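Local coordinates for protein Ta0487 (Thermoplasma acidophilum, PDB 3KBQ), which is of unknown function but belongs to the CinA family, this chain being its probable molybdopterin-binding domain, at residues 70-75 with 149-154; 130-135 with 154-159. All coordinates share one frame; numbering follows the deposited sequence.

Contact 1: residues 70-75 with 149-154; sequences GGLGPT and ILPGVP
Two donors grip the carbonyl oxygen of L150: the backbone N-H of G70, with N to O at 3.1 Å, and a water 2.8 Å from L150 O. The first bond is bent, 136° at the hydrogen, and the donor stands above the carbonyl plane. The same water donates to G70 O, so a direct bond and a water bridge together tie the end of strand 145-150 to the loop that leaves strand 65-69. L150 itself also pairs through its backbone with S68, so the N-H of G70 carries the strand pairing on to where the two segments turn away from each other. Here the backbones run very close, with G70 CA 3.6 Å from G152 CA. A side chain on G152 would collide with G70 CA, and G70 adopts a positive phi of 103° with psi 152°, a combination that would force any CB against the preceding carbonyl. L72 supplies the apolar half. Its CD2 lies over the peptide joining L150 to P151, 3.5 Å from L150 C, while CD1 meets I149 CG2 at 3.6 Å, the two side chains crossing nearly at right angles. T80 and V81 of helix 80-87 also touch this leucine. An alanine at L72 would remove both methyl contacts and would probably leave the L150-P151 peptide and I149 CG2 less well packed. A bound sulfate, its nearest atom about 4 Å from G70, may have come from the crystallisation medium, but its position is compatible with an anion-accepting pocket. The GGLGP turn after strand 65-69 and the PGVP turn after strand 145-150, at the ends of adjacent parallel strands, match the glycine-rich loops of the MoCF_biosynth family, and the first probably lines the molybdopterin-binding pocket expected there.

Contact 2: residues 130-135 with 154-159; sequences NPVGTA and PKEMEA
The backbone of 130-135 folds into a compact loop beside the start of helix 154-163, V132 CA lying 5.8 Å from E156 CA. N130 OD1 shapes it as an Asx turn, accepting from V132 N, and as an Asx motif through the straighter bond from G133 N, 2.8 Å from OD1. With CG anti to the backbone N (chi1 -175°), the N130 amide points its ND2 at both A135 O and E156 OE1, so OD1 and ND2 both hold the loop together, and ND2 alone also fastens it to the helix. E156 reaches across with CD anti to CA, and its carboxylate sits against G133 CA, with CD 3.5 Å away; a side chain on G133 would strike it. Beside this polar grip, V132 spreads its methyls over the helix: CG1 lies against E156 CG at 3.8 Å and crosses the K155 chain near CD, whereas CG2 meets A159 CB. A water donates to E156 OE1 and accepts from A135 N, adding a second tie. The N130 ND2 to E156 OE1 bond, 2.8 Å long and 161° at the hydrogen, lies in the amide plane but meets OE1 from above the carboxylate, the two planes being 50° apart.

In the fold
P151, in the turn between strand 145-150 and helix 154-163, belongs to contact 1 yet also packs on contact 2. The two contacts, with centres 9 Å apart, share P154 and are joined by the passage from that strand into that helix. P151 CB packs 3.7 Å from E156 OE1, and P151 CG 3.8 Å from N130 ND2, placing the proline beside the polar grip of contact 2. L150 CD1 also lies 3.7 Å from M157 CG, on the buried side of the helix. Contact 1 is buried and adjoins the sulfate; contact 2 is nearer the surface, its loop joining strands 125-128 and 137-142.

Contact 1: residues 70-75 with 149-154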
loop_
_atom_site.group_PDB
_atom_site.type_symbol
_atom_site.label_atom_id
_atom_site.label_comp_id
_atom_site.label_asym_id
_atom_site.label_seq_id
_atom_site.Cartn_x
_atom_site.Cartn_y
_atom_site.Cartn_z
ATOM N N GLY B 70 -9.143 7.564 -4.471
ATOM C CA GLY B 70 -10.177 6.823 -3.814
ATOM C C GLY B 70 -10.844 7.601 -2.687
ATOM O O GLY B 70 -10.233 8.446 -2.066
ATOM N N GLY B 71 -12.098 7.286 -2.412
ATOM C CA GLY B 71 -12.814 7.843 -1.245
ATOM C C GLY B 71 -13.283 9.284 -1.439
ATOM O O GLY B 71 -13.452 10.038 -0.460
ATOM N N LEU B 72 -13.473 9.657 -2.704
ATOM C CA LEU B 72 -14.032 10.972 -3.097
ATOM C C LEU B 72 -15.195 10.652 -3.967
ATOM O O LEU B 72 -15.012 9.966 -5.004
ATOM C CB LEU B 72 -13.062 11.745 -4.004
ATOM C CG LEU B 72 -12.169 12.833 -3.435
ATOM C CD1 LEU B 72 -11.400 12.206 -2.355
ATOM C CD2 LEU B 72 -11.237 13.400 -4.543
ATOM N N GLY B 73 -16.381 11.132 -3.621
ATOM C CA GLY B 73 -17.564 10.658 -4.298
ATOM C C GLY B 73 -18.795 11.013 -3.497
ATOM O O GLY B 73 -18.686 11.416 -2.327
ATOM N N PRO B 74 -19.974 10.859 -4.114
ATOM C CA PRO B 74 -21.188 11.304 -3.462
ATOM C C PRO B 74 -21.775 10.288 -2.452
ATOM O O PRO B 74 -22.971 10.121 -2.416
ATOM C CB PRO B 74 -22.153 11.517 -4.657
ATOM C CG PRO B 74 -21.798 10.456 -5.576
ATOM C CD PRO B 74 -20.257 10.311 -5.453
ATOM N N THR B 75 -20.969 9.600 -1.641
ATOM C CA THR B 75 -21.547 8.641 -0.681
ATOM C C THR B 75 -20.895 8.924 0.666
ATOM O O THR B 75 -19.810 9.473 0.693
ATOM C CB THR B 75 -21.315 7.143 -1.046
ATOM O OG1 THR B 75 -19.929 6.833 -0.898
ATOM C CG2 THR B 75 -21.792 6.777 -2.498
ATOM N N ILE B 149 -5.259 14.984 -4.091
ATOM C CA ILE B 149 -6.261 14.018 -3.615
ATOM C C ILE B 149 -7.227 13.812 -4.784
ATOM O O ILE B 149 -7.843 14.794 -5.246
ATOM C CB ILE B 149 -6.953 14.559 -2.333
ATOM C CG1 ILE B 149 -5.931 14.715 -1.196
ATOM C CG2 ILE B 149 -8.164 13.650 -1.874
ATOM C CD1 ILE B 149 -6.530 15.490 0.032
ATOM N N LEU B 150 -7.316 12.568 -5.275
ATOM C CA LEU B 150 -7.984 12.250 -6.549
ATOM C C LEU B 150 -9.109 11.255 -6.326
ATOM O O LEU B 150 -9.079 10.532 -5.327
ATOM C CB LEU B 150 -6.985 11.655 -7.530
ATOM C CG LEU B 150 -5.760 12.523 -7.874
ATOM C CD1 LEU B 150 -4.761 11.788 -8.778
ATOM C CD2 LEU B 150 -6.297 13.776 -8.508
ATOM N N PRO B 151 -10.116 11.240 -7.224
ATOM C CA PRO B 151 -11.177 10.200 -7.214
ATOM C C PRO B 151 -10.580 8.852 -7.506
ATOM O O PRO B 151 -9.481 8.757 -8.080
ATOM C CB PRO B 151 -12.069 10.561 -8.402
ATOM C CG PRO B 151 -11.814 12.038 -8.667
ATOM C CD PRO B 151 -10.367 12.276 -8.236
ATOM N N GLY B 152 -11.309 7.805 -7.146
ATOM C CA GLY B 152 -10.768 6.440 -7.341
ATOM C C GLY B 152 -11.177 5.884 -8.704
ATOM O O GLY B 152 -10.641 4.881 -9.163
ATOM N N VAL B 153 -12.155 6.502 -9.340
ATOM C CA VAL B 153 -12.517 6.085 -10.719
ATOM C C VAL B 153 -11.339 6.351 -11.690
ATOM O O VAL B 153 -10.979 7.508 -11.885
ATOM C CB VAL B 153 -13.775 6.817 -11.186
ATOM C CG1 VAL B 153 -14.080 6.508 -12.706
ATOM C CG2 VAL B 153 -14.970 6.400 -10.281
ATOM N N PRO B 154 -10.759 5.283 -12.297
ATOM C CA PRO B 154 -9.492 5.444 -12.998
ATOM C C PRO B 154 -9.534 6.498 -14.089
ATOM O O PRO B 154 -8.602 7.264 -14.232
ATOM C CB PRO B 154 -9.212 4.043 -13.587
ATOM C CG PRO B 154 -9.947 3.120 -12.649
ATOM C CD PRO B 154 -11.212 3.869 -12.321
HETATM O O HOH W 1 -8.102 10.184 -2.773
#

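Contact 2: residues 130-135 with 154-159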
loop_
_atom_site.group_PDB
_atom_site.type_symbol
_atom_site.label_atom_id
_atom_site.label_comp_id
_atom_site.label_asym_id
_atom_site.label_seq_id
_atom_site.Cartn_x
_atom_site.Cartn_y
_atom_site.Cartn_z
ATOM N N ASN B 130 -13.359 18.441 -12.115
ATOM C CA ASN B 130 -13.431 17.088 -12.610
ATOM C C ASN B 130 -14.325 17.079 -13.839
ATOM O O ASN B 130 -15.537 16.981 -13.710
ATOM C CB ASN B 130 -13.992 16.173 -11.524
ATOM C CG ASN B 130 -13.989 14.710 -11.906
ATOM O OD1 ASN B 130 -13.744 14.315 -13.067
ATOM N ND2 ASN B 130 -14.287 13.881 -10.916
ATOM N N PRO B 131 -13.724 17.143 -15.040
ATOM C CA PRO B 131 -14.557 17.276 -16.225
ATOM C C PRO B 131 -15.308 15.988 -16.570
ATOM O O PRO B 131 -16.258 16.033 -17.356
ATOM C CB PRO B 131 -13.546 17.630 -17.325
ATOM C CG PRO B 131 -12.260 17.045 -16.886
ATOM C CD PRO B 131 -12.345 16.748 -15.384
ATOM N N VAL B 132 -14.913 14.870 -15.960
ATOM C CA VAL B 132 -15.445 13.546 -16.267
ATOM C C VAL B 132 -16.507 13.127 -15.260
ATOM O O VAL B 132 -17.569 12.637 -15.643
ATOM C CB VAL B 132 -14.334 12.435 -16.207
ATOM C CG1 VAL B 132 -14.909 11.060 -16.590
ATOM C CG2 VAL B 132 -13.104 12.795 -17.026
ATOM N N GLY B 133 -16.218 13.272 -13.968
ATOM C CA GLY B 133 -17.115 12.733 -12.955
ATOM C C GLY B 133 -17.588 13.868 -12.091
ATOM O O GLY B 133 -17.428 15.032 -12.453
ATOM N N THR B 134 -18.136 13.576 -10.922
ATOM C CA THR B 134 -18.672 14.699 -10.159
ATOM C C THR B 134 -17.786 15.218 -9.013
ATOM O O THR B 134 -17.918 16.382 -8.650
ATOM C CB THR B 134 -20.117 14.461 -9.687
ATOM O OG1 THR B 134 -20.177 13.233 -8.942
ATOM C CG2 THR B 134 -21.050 14.417 -10.893
ATOM N N ALA B 135 -16.915 14.387 -8.436
ATOM C CA ALA B 135 -16.129 14.867 -7.299
ATOM C C ALA B 135 -14.923 15.703 -7.766
ATOM O O ALA B 135 -14.127 15.222 -8.578
ATOM C CB ALA B 135 -15.675 13.702 -6.438
ATOM N N PRO B 154 -10.759 5.283 -12.297
ATOM C CA PRO B 154 -9.492 5.444 -12.998
ATOM C C PRO B 154 -9.534 6.498 -14.089
ATOM O O PRO B 154 -8.602 7.264 -14.232
ATOM C CB PRO B 154 -9.212 4.043 -13.587
ATOM C CG PRO B 154 -9.947 3.120 -12.649
ATOM C CD PRO B 154 -11.212 3.869 -12.321
ATOM N N LYS B 155 -10.618 6.563 -14.835
ATOM C CA LYS B 155 -10.686 7.551 -15.901
ATOM C C LYS B 155 -10.635 8.990 -15.334
ATOM O O LYS B 155 -9.996 9.885 -15.899
ATOM C CB LYS B 155 -11.936 7.301 -16.738
ATOM C CG LYS B 155 -12.123 8.246 -17.890
ATOM C CD LYS B 155 -13.482 7.962 -18.519
ATOM C CE LYS B 155 -13.641 8.735 -19.815
ATOM N NZ LYS B 155 -12.765 8.139 -20.881
ATOM N N GLU B 156 -11.277 9.206 -14.190
ATOM C CA GLU B 156 -11.274 10.523 -13.553
ATOM C C GLU B 156 -9.900 10.789 -12.935
ATOM O O GLU B 156 -9.354 11.893 -13.053
ATOM C CB GLU B 156 -12.355 10.574 -12.464
ATOM C CG GLU B 156 -13.752 10.330 -13.012
ATOM C CD GLU B 156 -14.816 10.332 -11.900
ATOM O OE1 GLU B 156 -14.702 11.076 -10.880
ATOM O OE2 GLU B 156 -15.771 9.570 -12.058
ATOM N N MET B 157 -9.346 9.774 -12.258
ATOM C CA MET B 157 -8.088 9.936 -11.520
ATOM C C MET B 157 -7.049 10.370 -12.564
ATOM O O MET B 157 -6.368 11.397 -12.374
ATOM C CB MET B 157 -7.691 8.632 -10.792
ATOM C CG MET B 157 -6.297 8.636 -10.049
ATOM S SD MET B 157 -4.851 8.547 -11.168
ATOM C CE MET B 157 -5.081 6.853 -11.738
ATOM N N GLU B 158 -7.008 9.650 -13.698
ATOM C CA GLU B 158 -5.984 9.858 -14.728
ATOM C C GLU B 158 -6.149 11.204 -15.434
ATOM O O GLU B 158 -5.153 11.913 -15.650
ATOM C CB GLU B 158 -5.940 8.703 -15.723
ATOM C CG GLU B 158 -5.692 7.360 -15.003
ATOM C CD GLU B 158 -5.802 6.121 -15.908
ATOM O OE1 GLU B 158 -5.977 6.269 -17.122
ATOM O OE2 GLU B 158 -5.662 4.986 -15.394
ATOM N N ALA B 159 -7.398 11.587 -15.698
ATOM C CA ALA B 159 -7.682 12.886 -16.284
ATOM C C ALA B 159 -7.186 14.017 -15.383
ATOM O O ALA B 159 -6.507 14.916 -15.841
ATOM C CB ALA B 159 -9.162 13.044 -16.576
HETATM O O HOH W 2 -16.475 11.857 -9.189
#